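Local coordinates for protein SidF, inhibitor of growth family, member 3 (Legionella pneumophila subsp. pneumophila, PDB 4FYE) that probably removes a phosphate from phosphoinositide lipids, as a membrane-associated phosphatase of Legionella whose N-terminal catalytic domain is the part crystallised, at residues Y12-L17 against F201-I205; E37-F41 against V51-N55. The protein carries 1 engineered substitution. All coordinates share one frame; numbering follows the deposited sequence.

Contact 1. Residues Y12-L17 against F201-I205; sequences YVTHLL and FIMYI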
loop_
_atom_site.group_PDB
_atom_site.type_symbol
_atom_site.label_atom_id
_atom_site.label_comp_id
_atom_site.label_asym_id
_atom_site.label_seq_id
_atom_site.Cartn_x
_atom_site.Cartn_y
_atom_site.Cartn_z
ATOM N N TYR A 12 3.791 -13.858 14.673
ATOM C CA TYR A 12 2.580 -13.988 13.887
ATOM C C TYR A 12 2.741 -14.553 12.456
ATOM O O TYR A 12 2.019 -15.475 12.064
ATOM C CB TYR A 12 1.825 -12.693 13.850
ATOM C CG TYR A 12 0.432 -12.797 13.288
ATOM C CD1 TYR A 12 -0.463 -13.813 13.677
ATOM C CD2 TYR A 12 -0.024 -11.850 12.414
ATOM C CE1 TYR A 12 -1.770 -13.870 13.180
ATOM C CE2 TYR A 12 -1.323 -11.875 11.930
ATOM C CZ TYR A 12 -2.189 -12.877 12.308
ATOM O OH TYR A 12 -3.457 -12.864 11.757
ATOM N N VAL A 13 3.680 -14.042 11.684
ATOM C CA VAL A 13 3.842 -14.505 10.291
ATOM C C VAL A 13 4.206 -16.000 10.279
ATOM O O VAL A 13 3.749 -16.787 9.400
ATOM C CB VAL A 13 4.946 -13.686 9.623
ATOM C CG1 VAL A 13 5.408 -14.344 8.347
ATOM C CG2 VAL A 13 4.509 -12.194 9.455
ATOM N N THR A 14 4.996 -16.401 11.281
ATOM C CA THR A 14 5.405 -17.767 11.426
ATOM C C THR A 14 4.215 -18.658 11.724
ATOM O O THR A 14 4.066 -19.713 11.119
ATOM C CB THR A 14 6.385 -17.907 12.579
ATOM O OG1 THR A 14 7.585 -17.178 12.255
ATOM C CG2 THR A 14 6.697 -19.370 12.804
ATOM N N HIS A 15 3.356 -18.266 12.653
ATOM C CA HIS A 15 2.150 -19.074 12.870
ATOM C C HIS A 15 1.307 -19.190 11.621
ATOM O O HIS A 15 0.757 -20.218 11.342
ATOM C CB HIS A 15 1.351 -18.526 14.025
ATOM C CG HIS A 15 1.909 -18.906 15.353
ATOM N ND1 HIS A 15 1.438 -19.962 16.064
ATOM C CD2 HIS A 15 2.979 -18.386 16.070
ATOM C CE1 HIS A 15 2.150 -20.081 17.196
ATOM N NE2 HIS A 15 3.100 -19.117 17.196
ATOM N N LEU A 16 1.255 -18.115 10.838
ATOM C CA LEU A 16 0.409 -18.039 9.667
ATOM C C LEU A 16 0.826 -19.021 8.609
ATOM O O LEU A 16 0.014 -19.428 7.825
ATOM C CB LEU A 16 0.435 -16.624 9.075
ATOM C CG LEU A 16 -0.521 -15.678 9.772
ATOM C CD1 LEU A 16 -0.327 -14.176 9.387
ATOM C CD2 LEU A 16 -1.927 -16.157 9.493
ATOM N N LEU A 17 2.098 -19.369 8.572
ATOM C CA LEU A 17 2.615 -20.237 7.544
ATOM C C LEU A 17 2.626 -21.688 7.973
ATOM O O LEU A 17 3.122 -22.524 7.261
ATOM C CB LEU A 17 4.024 -19.790 7.149
ATOM C CG LEU A 17 3.897 -18.450 6.427
ATOM C CD1 LEU A 17 5.245 -17.756 6.314
ATOM C CD2 LEU A 17 3.232 -18.652 5.090
ATOM N N PHE A 201 7.145 -16.350 0.280
ATOM C CA PHE A 201 5.715 -15.998 0.479
ATOM C C PHE A 201 5.528 -14.491 0.415
ATOM O O PHE A 201 6.481 -13.718 0.640
ATOM C CB PHE A 201 5.196 -16.455 1.821
ATOM C CG PHE A 201 5.968 -15.900 2.962
ATOM C CD1 PHE A 201 7.047 -16.590 3.474
ATOM C CD2 PHE A 201 5.589 -14.697 3.563
ATOM C CE1 PHE A 201 7.783 -16.062 4.555
ATOM C CE2 PHE A 201 6.309 -14.158 4.619
ATOM C CZ PHE A 201 7.410 -14.828 5.108
ATOM N N ILE A 202 4.283 -14.094 0.144
ATOM C CA ILE A 202 3.838 -12.739 0.279
ATOM C C ILE A 202 2.457 -12.779 0.925
ATOM O O ILE A 202 1.611 -13.568 0.514
ATOM C CB ILE A 202 3.633 -12.061 -1.092
ATOM C CG1 ILE A 202 4.864 -12.155 -1.969
ATOM C CG2 ILE A 202 3.274 -10.573 -0.884
ATOM C CD1 ILE A 202 4.503 -11.974 -3.421
ATOM N N MET A 203 2.206 -11.884 1.880
ATOM C CA MET A 203 0.896 -11.823 2.475
ATOM C C MET A 203 0.414 -10.391 2.678
ATOM O O MET A 203 1.197 -9.484 2.631
ATOM C CB MET A 203 0.875 -12.585 3.774
ATOM C CG MET A 203 2.049 -12.317 4.680
ATOM S SD MET A 203 1.719 -13.170 6.269
ATOM C CE MET A 203 2.385 -14.833 6.068
ATOM N N TYR A 204 -0.897 -10.216 2.768
ATOM C CA TYR A 204 -1.567 -8.982 3.010
ATOM C C TYR A 204 -2.332 -9.308 4.260
ATOM O O TYR A 204 -3.143 -10.283 4.286
ATOM C CB TYR A 204 -2.522 -8.568 1.844
ATOM C CG TYR A 204 -1.863 -7.938 0.584
ATOM C CD1 TYR A 204 -0.509 -8.001 0.355
ATOM C CD2 TYR A 204 -2.623 -7.315 -0.369
ATOM C CE1 TYR A 204 0.075 -7.423 -0.767
ATOM C CE2 TYR A 204 -2.059 -6.768 -1.532
ATOM C CZ TYR A 204 -0.720 -6.808 -1.729
ATOM O OH TYR A 204 -0.178 -6.256 -2.886
ATOM N N ILE A 205 -1.982 -8.576 5.334
ATOM C CA ILE A 205 -2.650 -8.700 6.579
ATOM C C ILE A 205 -3.416 -7.413 6.742
ATOM O O ILE A 205 -2.854 -6.348 6.680
ATOM C CB ILE A 205 -1.677 -8.871 7.724
ATOM C CG1 ILE A 205 -0.786 -10.096 7.526
ATOM C CG2 ILE A 205 -2.438 -9.032 9.050
ATOM C CD1 ILE A 205 0.458 -9.985 8.421
#

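Contact 2. Residues E37-F41 against V51-N55; sequences ERQVF and VVVVN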
loop_
_atom_site.group_PDB
_atom_site.type_symbol
_atom_site.label_atom_id
_atom_site.label_comp_id
_atom_site.label_asym_id
_atom_site.label_seq_id
_atom_site.Cartn_x
_atom_site.Cartn_y
_atom_site.Cartn_z
ATOM N N GLU A 37 -7.617 -24.428 -5.041
ATOM C CA GLU A 37 -6.471 -23.516 -5.194
ATOM C C GLU A 37 -6.573 -22.432 -4.108
ATOM O O GLU A 37 -5.619 -22.263 -3.349
ATOM C CB GLU A 37 -6.301 -22.941 -6.604
ATOM C CG GLU A 37 -5.539 -21.595 -6.640
ATOM C CD GLU A 37 -5.488 -20.847 -8.037
ATOM O OE1 GLU A 37 -6.116 -21.263 -9.064
ATOM O OE2 GLU A 37 -4.779 -19.799 -8.141
ATOM N N ARG A 38 -7.732 -21.760 -3.990
ATOM C CA ARG A 38 -7.941 -20.699 -2.939
ATOM C C ARG A 38 -8.454 -21.364 -1.662
ATOM O O ARG A 38 -9.661 -21.536 -1.438
ATOM C CB ARG A 38 -8.835 -19.545 -3.425
ATOM C CG ARG A 38 -8.193 -18.704 -4.543
ATOM C CD ARG A 38 -9.145 -17.634 -5.014
ATOM N NE ARG A 38 -8.528 -16.777 -6.008
ATOM C CZ ARG A 38 -9.104 -15.717 -6.583
ATOM N NH1 ARG A 38 -10.357 -15.369 -6.309
ATOM N NH2 ARG A 38 -8.427 -15.001 -7.462
ATOM N N GLN A 39 -7.525 -21.763 -0.819
ATOM C CA GLN A 39 -7.918 -22.523 0.315
ATOM C C GLN A 39 -8.080 -21.634 1.520
ATOM O O GLN A 39 -7.323 -20.678 1.712
ATOM C CB GLN A 39 -6.907 -23.607 0.515
ATOM C CG GLN A 39 -6.886 -24.471 -0.740
ATOM C CD GLN A 39 -6.479 -25.866 -0.375
ATOM O OE1 GLN A 39 -5.376 -26.075 0.146
ATOM N NE2 GLN A 39 -7.404 -26.821 -0.546
ATOM N N VAL A 40 -9.102 -21.939 2.297
ATOM C CA VAL A 40 -9.487 -21.130 3.412
ATOM C C VAL A 40 -9.328 -21.852 4.742
ATOM O O VAL A 40 -9.611 -23.055 4.870
ATOM C CB VAL A 40 -10.924 -20.640 3.245
ATOM C CG1 VAL A 40 -11.216 -19.529 4.245
ATOM C CG2 VAL A 40 -11.107 -20.105 1.842
ATOM N N PHE A 41 -8.903 -21.092 5.735
ATOM C CA PHE A 41 -8.404 -21.668 6.970
ATOM C C PHE A 41 -8.706 -20.745 8.165
ATOM O O PHE A 41 -9.025 -19.548 7.999
ATOM C CB PHE A 41 -6.891 -21.782 6.875
ATOM C CG PHE A 41 -6.384 -22.766 5.846
ATOM C CD1 PHE A 41 -6.432 -24.141 6.090
ATOM C CD2 PHE A 41 -5.762 -22.308 4.663
ATOM C CE1 PHE A 41 -5.926 -25.050 5.164
ATOM C CE2 PHE A 41 -5.275 -23.207 3.730
ATOM C CZ PHE A 41 -5.349 -24.596 3.980
ATOM N N VAL A 51 -8.065 -16.977 6.875
ATOM C CA VAL A 51 -6.892 -16.837 6.085
ATOM C C VAL A 51 -7.085 -17.535 4.767
ATOM O O VAL A 51 -7.510 -18.685 4.752
ATOM C CB VAL A 51 -5.773 -17.539 6.812
ATOM C CG1 VAL A 51 -4.479 -17.366 6.075
ATOM C CG2 VAL A 51 -5.690 -16.967 8.201
ATOM N N VAL A 52 -6.761 -16.876 3.656
ATOM C CA VAL A 52 -6.838 -17.571 2.399
ATOM C C VAL A 52 -5.422 -17.804 1.864
ATOM O O VAL A 52 -4.622 -16.846 1.774
ATOM C CB VAL A 52 -7.553 -16.728 1.362
ATOM C CG1 VAL A 52 -7.712 -17.559 0.097
ATOM C CG2 VAL A 52 -8.894 -16.189 1.875
ATOM N N VAL A 53 -5.109 -19.029 1.449
ATOM C CA VAL A 53 -3.731 -19.393 1.080
ATOM C C VAL A 53 -3.723 -20.012 -0.343
ATOM O O VAL A 53 -4.565 -20.830 -0.671
ATOM C CB VAL A 53 -3.112 -20.384 2.107
ATOM C CG1 VAL A 53 -1.682 -20.788 1.737
ATOM C CG2 VAL A 53 -3.074 -19.801 3.527
ATOM N N VAL A 54 -2.783 -19.601 -1.173
ATOM C CA VAL A 54 -2.600 -20.175 -2.465
ATOM C C VAL A 54 -1.143 -20.629 -2.594
ATOM O O VAL A 54 -0.231 -19.830 -2.364
ATOM C CB VAL A 54 -2.851 -19.123 -3.590
ATOM C CG1 VAL A 54 -2.331 -19.640 -4.921
ATOM C CG2 VAL A 54 -4.324 -18.808 -3.795
ATOM N N ASN A 55 -0.915 -21.868 -3.026
ATOM C CA ASN A 55 0.411 -22.332 -3.483
ATOM C C ASN A 55 0.528 -22.387 -4.983
ATOM O O ASN A 55 -0.337 -22.975 -5.631
ATOM C CB ASN A 55 0.713 -23.750 -2.912
ATOM C CG ASN A 55 0.385 -23.830 -1.448
ATOM O OD1 ASN A 55 1.200 -23.469 -0.612
ATOM N ND2 ASN A 55 -0.847 -24.164 -1.134
#

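Contact 1. Residues Y12-L17 against F201-I205
Leu17 sets its CD1 methyl over one face of the Phe201 ring, 3.6 Å from the centroid and only 15° off the ring normal, which meets the geometry of a CH-pi contact. The leucine and phenylalanine side chains cross at roughly a right angle.

Most of the remaining packing gathers about Met203. Its chain bends at the last torsion (chi3 89°), which brings the terminal methyl in among the side chains of 12-17: CE lies 3.8 Å from Val13 CG1 and 3.9 Å from Leu17 CG. The sulfur is met separately, Leu16 CD1 approaching SD at 3.9 Å. This is a helix laid across a sheet: the axes of 12-16 and 201-205 approach to 11.1 Å at an angle of 111°, and alternate strand residues, Phe201, Met203 and Ile205, point toward the helix. Two further apolar contacts do not involve the methionine. Val13 CG1 reaches Phe201 CZ at 3.8 Å, obliquely to the ring. At the Ile205 end the packing is looser, with CG2 at the edge of the Tyr12 ring, 4.2 Å from CE2.

No hydrogen bond crosses between the segments. The polar end of Tyr12 is used elsewhere, its OH hydrogen-bonding Asp43 OD2, while Leu17 O accepts from Arg188.

Contact 2. Residues E37-F41 against V51-N55
Phe41 and Val53 form the apolar centre: ring atom CD2 of Phe41 lies 3.8 Å from CG2 of Val53, and the two side chains cross at about a right angle. With CG beside its backbone N (chi1 -67°), Phe41 carries the ring diagonally toward Val53 rather than straight across to its partner Val51. It meets Val51 through the first carbons of the side chains, CB to CB at 4.4 Å. On the other face of the sheet, Val40 and Val52 touch lightly through their CG2 methyls.

The backbone forms an antiparallel beta hairpin, in which Gln39-Val53 and Phe41-Val51 are hydrogen-bonded pairs flanking the non-hydrogen-bonded pair Val40-Val52. Val53 N gives a bond of 2.8 Å to Gln39 O, and the return bond from Gln39 N to Val53 O is 3.1 Å; both have N-H...O angles of 162°. In the pair nearer the turn, Phe41 N donates to Val51 O at a more bent 132°, and Val51 N donates to Phe41 O.

Beyond Gln39, the aliphatic part of Arg38 lies alongside Val54, CG to CG2 at 3.9 Å, pointing the same way. Its guanidinium is held by Tyr32 O and Ser715 OG. Glu37 crosses Val54 obliquely, bringing OE2 within 4.0 Å of CG1, while that oxygen accepts a hydrogen bond from Gly67 N.

In the fold
Both contacts are largely buried and reach the same six-stranded mixed sheet, in different ways. Contact 1 lays helix 9-16 over strand 199-206, an inner strand, and relies on apolar packing. Contact 2 pairs strand 39-42, at one edge of the sheet as counted within the chain, with strand 50-55 through backbone hydrogen bonds, and its partly exposed members include Glu37, Gln39 and Phe41. Their centres are about 12 Å apart, and contact 1 lies nearer the centre of the chain, about 16 Å from it against about 21 Å. They touch where Leu16 CD2 meets Val51 CG2 at 4.1 Å. Along the chain, the hairpin falls within the span that contact 1 brings together.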